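Local coordinates for group B streptococcal R4 surface protein (Streptococcus agalactiae, PDB 6S5X) that forms one immunoglobulin-like Rib domain of a long, repeat-containing surface protein anchored to the bacterial cell wall and implicated in infection, at residues Asp6-Gln17 / Asp29-Pro38; Asp50-Val61 / Thr72-Asp81. All coordinates share one frame; numbering follows the deposited sequence.

Contact 1: residues Asp6-Gln17 / Asp29-Pro38. With NA (sodium ion), chain C.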
loop_
_atom_site.group_PDB
_atom_site.type_symbol
_atom_site.label_atom_id
_atom_site.label_comp_id
_atom_site.label_asym_id
_atom_site.label_seq_id
_atom_site.Cartn_x
_atom_site.Cartn_y
_atom_site.Cartn_z
ATOM N N ASP A 6 -15.686 -7.943 -0.132
ATOM C CA ASP A 6 -14.908 -7.209 -1.126
ATOM C C ASP A 6 -13.486 -7.751 -1.234
ATOM O O ASP A 6 -12.918 -7.821 -2.334
ATOM C CB ASP A 6 -14.848 -5.722 -0.780
ATOM C CG ASP A 6 -16.165 -5.016 -1.001
ATOM O OD1 ASP A 6 -17.047 -5.550 -1.733
ATOM O OD2 ASP A 6 -16.319 -3.932 -0.419
ATOM N N ALA A 7 -12.860 -8.072 -0.103
ATOM C CA ALA A 7 -11.497 -8.611 -0.158
ATOM C C ALA A 7 -11.454 -9.912 -0.945
ATOM O O ALA A 7 -10.497 -10.163 -1.682
ATOM C CB ALA A 7 -10.940 -8.844 1.239
ATOM N N ASP A 8 -12.495 -10.744 -0.803
ATOM C CA ASP A 8 -12.571 -12.022 -1.502
ATOM C C ASP A 8 -12.573 -11.827 -3.007
ATOM O O ASP A 8 -12.222 -12.742 -3.759
ATOM C CB ASP A 8 -13.875 -12.783 -1.128
ATOM C CG ASP A 8 -13.868 -13.409 0.276
ATOM O OD1 ASP A 8 -12.752 -13.622 0.810
ATOM O OD2 ASP A 8 -14.993 -13.727 0.810
ATOM N N LYS A 9 -13.091 -10.699 -3.463
ATOM C CA LYS A 9 -13.324 -10.416 -4.867
ATOM C C LYS A 9 -12.320 -9.452 -5.481
ATOM O O LYS A 9 -12.565 -8.971 -6.588
ATOM C CB LYS A 9 -14.737 -9.842 -5.031
ATOM C CG LYS A 9 -15.856 -10.837 -4.760
ATOM C CD LYS A 9 -17.090 -10.099 -4.249
ATOM C CE LYS A 9 -18.165 -11.055 -3.767
ATOM N NZ LYS A 9 -19.396 -10.312 -3.369
ATOM N N ASN A 10 -11.267 -9.067 -4.762
ATOM C CA ASN A 10 -10.321 -8.073 -5.247
ATOM C C ASN A 10 -8.921 -8.539 -4.913
ATOM O O ASN A 10 -8.719 -9.327 -3.991
ATOM C CB ASN A 10 -10.578 -6.691 -4.628
ATOM C CG ASN A 10 -11.794 -6.024 -5.213
ATOM O OD1 ASN A 10 -11.709 -5.402 -6.280
ATOM N ND2 ASN A 10 -12.954 -6.225 -4.581
ATOM N N ASP A 11 -7.945 -8.041 -5.676
ATOM C CA ASP A 11 -6.555 -8.455 -5.511
ATOM C C ASP A 11 -5.634 -7.252 -5.716
ATOM O O ASP A 11 -5.142 -7.000 -6.816
ATOM C CB ASP A 11 -6.220 -9.607 -6.464
ATOM C CG ASP A 11 -4.929 -10.346 -6.070
ATOM O OD1 ASP A 11 -4.512 -10.302 -4.889
ATOM O OD2 ASP A 11 -4.325 -10.971 -6.954
ATOM N N PRO A 12 -5.405 -6.471 -4.681
ATOM C CA PRO A 12 -4.494 -5.328 -4.844
ATOM C C PRO A 12 -3.080 -5.806 -5.113
ATOM O O PRO A 12 -2.622 -6.798 -4.539
ATOM C CB PRO A 12 -4.585 -4.590 -3.509
ATOM C CG PRO A 12 -5.268 -5.491 -2.574
ATOM C CD PRO A 12 -5.973 -6.564 -3.320
ATOM N N ALA A 13 -2.389 -5.099 -6.001
ATOM C CA ALA A 13 -1.034 -5.452 -6.395
ATOM C C ALA A 13 -0.059 -4.424 -5.855
ATOM O O ALA A 13 -0.246 -3.227 -6.058
ATOM C CB ALA A 13 -0.881 -5.544 -7.908
ATOM N N GLY A 14 0.951 -4.895 -5.149
ATOM C CA GLY A 14 1.989 -4.006 -4.661
ATOM C C GLY A 14 2.842 -3.435 -5.774
ATOM O O GLY A 14 3.067 -4.063 -6.816
ATOM N N LYS A 15 3.345 -2.225 -5.518
ATOM C CA LYS A 15 4.230 -1.490 -6.411
ATOM C C LYS A 15 5.352 -0.878 -5.583
ATOM O O LYS A 15 5.098 -0.219 -4.568
ATOM C CB LYS A 15 3.420 -0.388 -7.122
ATOM C CG LYS A 15 4.001 0.288 -8.292
ATOM C CD LYS A 15 3.087 1.448 -8.655
ATOM C CE LYS A 15 3.184 1.827 -10.115
ATOM N NZ LYS A 15 3.461 3.277 -10.274
ATOM N N ASP A 16 6.582 -1.100 -6.022
ATOM C CA ASP A 16 7.741 -0.461 -5.415
ATOM C C ASP A 16 7.745 1.012 -5.806
ATOM O O ASP A 16 7.313 1.396 -6.899
ATOM C CB ASP A 16 9.015 -1.188 -5.867
ATOM C CG ASP A 16 9.084 -2.634 -5.338
ATOM O OD1 ASP A 16 8.200 -3.004 -4.509
ATOM O OD2 ASP A 16 9.996 -3.395 -5.748
ATOM N N GLN A 17 8.192 1.846 -4.892
ATOM C CA GLN A 17 8.386 3.249 -5.205
ATOM C C GLN A 17 9.735 3.676 -4.666
ATOM O O GLN A 17 10.328 3.017 -3.806
ATOM C CB GLN A 17 7.215 4.128 -4.681
ATOM C CG GLN A 17 6.933 4.149 -3.202
ATOM C CD GLN A 17 5.904 5.253 -2.825
ATOM O OE1 GLN A 17 6.084 6.432 -3.128
ATOM N NE2 GLN A 17 4.829 4.847 -2.177
ATOM N N ASP A 29 0.796 5.340 -3.742
ATOM C CA ASP A 29 1.823 5.181 -4.764
ATOM C C ASP A 29 2.509 3.819 -4.680
ATOM O O ASP A 29 3.405 3.536 -5.484
ATOM C CB ASP A 29 2.824 6.342 -4.620
ATOM C CG ASP A 29 2.224 7.703 -5.045
ATOM O OD1 ASP A 29 1.306 7.730 -5.909
ATOM O OD2 ASP A 29 2.645 8.751 -4.506
ATOM N N SER A 30 2.141 3.003 -3.695
ATOM C CA SER A 30 2.602 1.631 -3.534
ATOM C C SER A 30 1.568 0.598 -3.982
ATOM O O SER A 30 1.745 -0.590 -3.712
ATOM C CB SER A 30 2.978 1.382 -2.075
ATOM O OG SER A 30 4.182 2.064 -1.734
ATOM N N ILE A 31 0.478 1.030 -4.611
ATOM C CA ILE A 31 -0.550 0.134 -5.127
ATOM C C ILE A 31 -0.657 0.355 -6.621
ATOM O O ILE A 31 -0.770 1.497 -7.069
ATOM C CB ILE A 31 -1.909 0.366 -4.442
ATOM C CG1 ILE A 31 -1.763 0.052 -2.963
ATOM C CG2 ILE A 31 -2.975 -0.502 -5.122
ATOM C CD1 ILE A 31 -1.435 -1.394 -2.708
ATOM N N GLY A 32 -0.615 -0.733 -7.399
ATOM C CA GLY A 32 -0.578 -0.590 -8.840
ATOM C C GLY A 32 -1.929 -0.595 -9.527
ATOM O O GLY A 32 -2.013 -0.328 -10.730
ATOM N N ASN A 33 -3.001 -0.923 -8.818
ATOM C CA ASN A 33 -4.313 -1.056 -9.456
ATOM C C ASN A 33 -5.414 -0.452 -8.598
ATOM O O ASN A 33 -6.526 -0.989 -8.501
ATOM C CB ASN A 33 -4.624 -2.523 -9.766
ATOM C CG ASN A 33 -4.622 -3.415 -8.533
ATOM O OD1 ASN A 33 -3.947 -3.145 -7.536
ATOM N ND2 ASN A 33 -5.376 -4.524 -8.620
ATOM N N LEU A 34 -5.154 0.680 -7.952
ATOM C CA LEU A 34 -6.197 1.226 -7.092
ATOM C C LEU A 34 -7.459 1.615 -7.860
ATOM O O LEU A 34 -8.543 1.529 -7.260
ATOM C CB LEU A 34 -5.652 2.408 -6.284
ATOM C CG LEU A 34 -6.626 3.019 -5.256
ATOM C CD1 LEU A 34 -7.151 2.061 -4.183
ATOM C CD2 LEU A 34 -5.921 4.216 -4.610
ATOM N N PRO A 35 -7.419 2.003 -9.142
ATOM C CA PRO A 35 -8.692 2.231 -9.862
ATOM C C PRO A 35 -9.554 0.992 -9.993
ATOM O O PRO A 35 -10.775 1.109 -10.147
ATOM C CB PRO A 35 -8.226 2.714 -11.241
ATOM C CG PRO A 35 -6.877 3.333 -10.993
ATOM C CD PRO A 35 -6.264 2.420 -9.956
ATOM N N ASP A 36 -8.962 -0.196 -9.945
ATOM C CA ASP A 36 -9.713 -1.435 -10.070
ATOM C C ASP A 36 -10.291 -1.899 -8.751
ATOM O O ASP A 36 -11.058 -2.867 -8.746
ATOM C CB ASP A 36 -8.840 -2.571 -10.609
ATOM C CG ASP A 36 -8.365 -2.337 -12.033
ATOM O OD1 ASP A 36 -9.106 -1.735 -12.841
ATOM O OD2 ASP A 36 -7.246 -2.798 -12.343
ATOM N N LEU A 37 -9.969 -1.230 -7.650
ATOM C CA LEU A 37 -10.549 -1.598 -6.373
ATOM C C LEU A 37 -11.870 -0.854 -6.179
ATOM O O LEU A 37 -12.131 0.149 -6.846
ATOM C CB LEU A 37 -9.574 -1.270 -5.250
ATOM C CG LEU A 37 -8.176 -1.839 -5.398
ATOM C CD1 LEU A 37 -7.322 -1.417 -4.204
ATOM C CD2 LEU A 37 -8.222 -3.356 -5.554
ATOM N N PRO A 38 -12.757 -1.330 -5.309
ATOM C CA PRO A 38 -14.034 -0.632 -5.122
ATOM C C PRO A 38 -13.881 0.840 -4.775
ATOM O O PRO A 38 -12.973 1.236 -4.043
ATOM C CB PRO A 38 -14.682 -1.401 -3.968
ATOM C CG PRO A 38 -14.106 -2.808 -4.127
ATOM C CD PRO A 38 -12.677 -2.545 -4.482
HETATM NA NA NA C . -8.150 -10.070 -1.870
HETATM O O HOH W 1 -6.067 -10.805 -2.589
HETATM O O HOH W 2 6.257 0.665 -2.510
HETATM O O HOH W 3 4.500 4.762 -7.582
HETATM O O HOH W 4 4.598 8.577 -2.574
HETATM O O HOH W 5 -8.471 -12.012 -0.611
#
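In this Rib domain the segment that leads into strand 17-20 is held against the loop returning from that strand, and one clasp is N33 on the backbone of D11-A13. The N33 amide uses both ends: OD1 accepts from A13 N at 2.9 Å, while ND2 donates to D11 O at 3.1 Å, reaching that oxygen from above its carbonyl plane. With chi1 at 59°, CG sits between the backbone N and carbonyl carbon of N33, and the end of the amide points at a stretch of backbone that offers both a donor and an acceptor, a task suited to asparagine. Next along, G14 and I31 form a single beta bridge, flanked by G32 N to A13 O (2.9 Å, nearly along the C=O axis) and K15 N to S30 O.

The segments pack on the immunoglobulin-like sheet of this E-set-clan domain: S30 and I31 turn their side chains to V61, and P12 rests on V63 and V73 while its CB meets L37 CD1 at 4.2 Å. At the strand end, Q17 NE2 donates to S30 OG at 2.9 Å, with the hydroxyl in the amide plane and the bond almost straight at 168°. NE2 is also bound to K26 O, and S30 OG in turn donates to a water.

N10 works at the other end. Its OD1 lies 3.5 Å from P38 CD, and CG and CD of the P38 ring pack against the amide, whose ND2 grips D6 O at 2.8 Å. The backbone oxygens of N10 and A7 bind the sodium ion together with D71 and waters, one of which donates to D11 OD1.

Contact 2: residues Asp50-Val61 / Thr72-Asp81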
loop_
_atom_site.group_PDB
_atom_site.type_symbol
_atom_site.label_atom_id
_atom_site.label_comp_id
_atom_site.label_asym_id
_atom_site.label_seq_id
_atom_site.Cartn_x
_atom_site.Cartn_y
_atom_site.Cartn_z
ATOM N N ASP A 50 10.432 4.753 7.339
ATOM C CA ASP A 50 11.667 5.456 7.690
ATOM C C ASP A 50 12.370 5.924 6.417
ATOM O O ASP A 50 12.783 5.105 5.594
ATOM C CB ASP A 50 12.573 4.527 8.500
ATOM C CG ASP A 50 13.994 5.004 8.541
ATOM O OD1 ASP A 50 14.165 6.228 8.598
ATOM O OD2 ASP A 50 14.934 4.178 8.548
ATOM N N THR A 51 12.486 7.237 6.231
ATOM C CA THR A 51 13.218 7.762 5.082
ATOM C C THR A 51 14.389 8.638 5.512
ATOM O O THR A 51 14.898 9.434 4.705
ATOM C CB THR A 51 12.309 8.552 4.134
ATOM O OG1 THR A 51 11.846 9.761 4.761
ATOM C CG2 THR A 51 11.126 7.719 3.698
ATOM N N ALA A 52 14.847 8.507 6.757
ATOM C CA ALA A 52 15.928 9.360 7.244
ATOM C C ALA A 52 17.284 8.961 6.702
ATOM O O ALA A 52 18.208 9.785 6.715
ATOM C CB ALA A 52 15.954 9.331 8.774
ATOM N N THR A 53 17.417 7.735 6.192
ATOM C CA THR A 53 18.647 7.261 5.576
ATOM C C THR A 53 18.320 6.424 4.356
ATOM O O THR A 53 17.231 5.829 4.266
ATOM C CB THR A 53 19.471 6.405 6.541
ATOM O OG1 THR A 53 18.721 5.227 6.862
ATOM C CG2 THR A 53 19.780 7.180 7.845
ATOM N N PRO A 54 19.241 6.329 3.408
ATOM C CA PRO A 54 18.982 5.544 2.202
ATOM C C PRO A 54 18.903 4.055 2.507
ATOM O O PRO A 54 19.451 3.560 3.493
ATOM C CB PRO A 54 20.182 5.868 1.303
ATOM C CG PRO A 54 21.303 6.238 2.275
ATOM C CD PRO A 54 20.606 6.908 3.427
ATOM N N GLY A 55 18.197 3.345 1.645
ATOM C CA GLY A 55 18.077 1.903 1.763
ATOM C C GLY A 55 16.751 1.417 1.229
ATOM O O GLY A 55 15.852 2.198 0.914
ATOM N N ASP A 56 16.640 0.088 1.133
ATOM C CA ASP A 56 15.394 -0.584 0.769
ATOM C C ASP A 56 14.582 -0.810 2.041
ATOM O O ASP A 56 14.970 -1.591 2.907
ATOM C CB ASP A 56 15.679 -1.908 0.062
ATOM C CG ASP A 56 16.154 -1.734 -1.380
ATOM O OD1 ASP A 56 16.034 -0.620 -1.938
ATOM O OD2 ASP A 56 16.678 -2.716 -1.947
ATOM N N LYS A 57 13.462 -0.110 2.168
ATOM C CA LYS A 57 12.670 -0.192 3.373
ATOM C C LYS A 57 11.468 -1.084 3.113
ATOM O O LYS A 57 10.615 -0.717 2.294
ATOM C CB LYS A 57 12.196 1.203 3.792
ATOM C CG LYS A 57 13.266 2.303 3.755
ATOM C CD LYS A 57 14.410 2.025 4.661
ATOM C CE LYS A 57 15.436 3.167 4.525
ATOM N NZ LYS A 57 16.364 3.316 5.650
ATOM N N PRO A 58 11.316 -2.219 3.797
ATOM C CA PRO A 58 10.086 -2.995 3.633
ATOM C C PRO A 58 8.942 -2.298 4.323
ATOM O O PRO A 58 9.117 -1.681 5.381
ATOM C CB PRO A 58 10.402 -4.335 4.292
ATOM C CG PRO A 58 11.474 -4.008 5.307
ATOM C CD PRO A 58 12.266 -2.869 4.720
ATOM N N ALA A 59 7.765 -2.396 3.707
ATOM C CA ALA A 59 6.571 -1.758 4.221
ATOM C C ALA A 59 5.380 -2.637 3.890
ATOM O O ALA A 59 5.462 -3.519 3.034
ATOM C CB ALA A 59 6.387 -0.365 3.633
ATOM N N LYS A 60 4.261 -2.378 4.567
ATOM C CA LYS A 60 3.021 -3.094 4.285
ATOM C C LYS A 60 1.920 -2.078 4.038
ATOM O O LYS A 60 1.764 -1.133 4.821
ATOM C CB LYS A 60 2.635 -4.026 5.442
ATOM C CG LYS A 60 3.616 -5.165 5.719
ATOM C CD LYS A 60 3.106 -6.046 6.855
ATOM C CE LYS A 60 1.806 -6.760 6.494
ATOM N NZ LYS A 60 1.972 -7.703 5.344
ATOM N N VAL A 61 1.174 -2.245 2.949
ATOM C CA VAL A 61 0.006 -1.409 2.679
ATOM C C VAL A 61 -1.236 -2.197 3.094
ATOM O O VAL A 61 -1.436 -3.338 2.658
ATOM C CB VAL A 61 -0.071 -0.981 1.209
ATOM C CG1 VAL A 61 -1.306 -0.164 0.967
ATOM C CG2 VAL A 61 1.163 -0.188 0.811
ATOM N N THR A 72 -3.723 -7.077 2.625
ATOM C CA THR A 72 -2.420 -6.469 2.813
ATOM C C THR A 72 -1.568 -6.730 1.584
ATOM O O THR A 72 -1.771 -7.695 0.835
ATOM C CB THR A 72 -1.724 -7.007 4.047
ATOM O OG1 THR A 72 -1.496 -8.404 3.868
ATOM C CG2 THR A 72 -2.589 -6.766 5.300
ATOM N N VAL A 73 -0.607 -5.848 1.375
ATOM C CA VAL A 73 0.365 -6.028 0.314
ATOM C C VAL A 73 1.726 -5.698 0.900
ATOM O O VAL A 73 1.861 -4.695 1.610
ATOM C CB VAL A 73 0.046 -5.118 -0.888
ATOM C CG1 VAL A 73 0.985 -5.377 -2.024
ATOM C CG2 VAL A 73 -1.440 -5.311 -1.308
ATOM N N ASP A 74 2.699 -6.582 0.681
ATOM C CA ASP A 74 4.081 -6.319 1.060
ATOM C C ASP A 74 4.759 -5.545 -0.063
ATOM O O ASP A 74 4.736 -5.980 -1.219
ATOM C CB ASP A 74 4.842 -7.626 1.315
ATOM C CG ASP A 74 4.367 -8.350 2.563
ATOM O OD1 ASP A 74 4.163 -7.683 3.597
ATOM O OD2 ASP A 74 4.165 -9.579 2.493
ATOM N N VAL A 75 5.402 -4.426 0.266
ATOM C CA VAL A 75 6.092 -3.620 -0.735
ATOM C C VAL A 75 7.449 -3.171 -0.201
ATOM O O VAL A 75 7.805 -3.391 0.953
ATOM C CB VAL A 75 5.279 -2.376 -1.172
ATOM C CG1 VAL A 75 3.896 -2.789 -1.649
ATOM C CG2 VAL A 75 5.168 -1.386 -0.049
ATOM N N THR A 76 8.205 -2.537 -1.083
ATOM C CA THR A 76 9.501 -1.956 -0.773
ATOM C C THR A 76 9.461 -0.476 -1.126
ATOM O O THR A 76 9.034 -0.113 -2.222
ATOM C CB THR A 76 10.617 -2.620 -1.581
ATOM O OG1 THR A 76 10.684 -4.014 -1.279
ATOM C CG2 THR A 76 11.945 -1.971 -1.226
ATOM N N VAL A 77 9.916 0.374 -0.213
ATOM C CA VAL A 77 10.140 1.776 -0.529
ATOM C C VAL A 77 11.640 1.987 -0.596
ATOM O O VAL A 77 12.331 1.859 0.424
ATOM C CB VAL A 77 9.501 2.704 0.500
ATOM C CG1 VAL A 77 9.834 4.132 0.177
ATOM C CG2 VAL A 77 7.985 2.533 0.483
ATOM N N LYS A 78 12.153 2.309 -1.782
ATOM C CA LYS A 78 13.585 2.537 -1.950
ATOM C C LYS A 78 13.877 4.008 -1.678
ATOM O O LYS A 78 13.270 4.888 -2.297
ATOM C CB LYS A 78 14.048 2.139 -3.348
ATOM C CG LYS A 78 15.571 2.300 -3.561
ATOM C CD LYS A 78 16.008 1.944 -4.988
ATOM C CE LYS A 78 17.513 2.125 -5.155
ATOM N NZ LYS A 78 17.967 1.887 -6.556
ATOM N N VAL A 79 14.747 4.272 -0.709
ATOM C CA VAL A 79 15.133 5.632 -0.338
ATOM C C VAL A 79 16.538 5.871 -0.856
ATOM O O VAL A 79 17.446 5.073 -0.596
ATOM C CB VAL A 79 15.068 5.863 1.179
ATOM C CG1 VAL A 79 15.386 7.319 1.492
ATOM C CG2 VAL A 79 13.687 5.458 1.695
ATOM N N VAL A 80 16.714 6.943 -1.607
ATOM C CA VAL A 80 18.015 7.271 -2.176
ATOM C C VAL A 80 18.459 8.634 -1.668
ATOM O O VAL A 80 17.648 9.538 -1.453
ATOM C CB VAL A 80 17.993 7.257 -3.726
ATOM C CG1 VAL A 80 17.541 5.902 -4.251
ATOM C CG2 VAL A 80 17.083 8.343 -4.249
ATOM N N ASP A 81 19.779 8.792 -1.529
ATOM C CA ASP A 81 20.380 10.091 -1.252
ATOM C C ASP A 81 20.596 10.819 -2.574
ATOM O O ASP A 81 21.375 10.339 -3.404
ATOM C CB ASP A 81 21.705 9.883 -0.519
ATOM C CG ASP A 81 22.485 11.153 -0.334
ATOM O OD1 ASP A 81 22.071 12.197 -0.876
ATOM O OD2 ASP A 81 23.517 11.098 0.366
HETATM O O HOH W 6 6.645 -5.756 4.321
#
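Strands 55-61 and 72-80 pair as an antiparallel hairpin in the immunoglobulin-like sheet, and their backbone bonds form the most regular part of the contact. G55, K57, A59 and V61 make hydrogen-bonded pairs with V79, V77, V75 and V73, each with two N-H to O=C bonds. At G55 and V79 both bonds are 2.9 Å. The backbone of G55, with phi 149°, takes a shape that would jam a CB against the preceding carbonyl, which suits glycine where the chain enters the strand after P54.

Apolar contacts gather on the face of A59, V61, V73, V75, V77 and V79. The small A59 CB meets V75 CG2 at 4.0 Å, and A59 also touches F45, while V61 CG2 reaches the same V75 methyl. V79 fills the far end: its CG2 lies 3.8 Å from K57 CG and 4.0 Å from T51 CG2, and CG1 packs on T53 O. The T51 hydroxyl is turned elsewhere, bonded to E23 O.

Charged groups lie at the margins. On the face of D56, P58, K60, D74, T76 and K78, K60 runs alongside D74, and bends near the end of its chain curl NZ back to D74 OD1 at 2.8 Å in a salt bridge; NZ meets OD1 on its syn side but tilted out of the carboxylate plane. A water donates to that same OD1 and to A59 O. K57, although it starts on the valine face, bends at chi2 (-61°) and carries NZ to T53 O at 3.0 Å, with a weak salt bridge to D50 OD2.

Because K57 and K60 can lay their aliphatic stems along the strands while their ammonium groups find oxygens at the edges, the hairpin can combine a valine-rich face with a charged, largely solvent-facing one.

In the fold
Both contacts are partly buried, yet they differ in kind. Contact 2 is the central hairpin of the sheet, with regular paired backbones and valines directed to the interior; contact 1 joins two loop-rich segments bound by one bridge, an asparagine amide and waters. They meet where Q17 of contact 1 probably hydrogen-bonds to K78 of contact 2, as strand 17-20 runs parallel to strand 70-80. Nearby, S30 packs against V75 and P12 against V73, so the loops cover part of the hairpin's valine face. Salt bridges belong to contact 2, whereas contact 1 carries the sodium ion, whose remaining protein ligand, D71, immediately precedes the 72-81 segment.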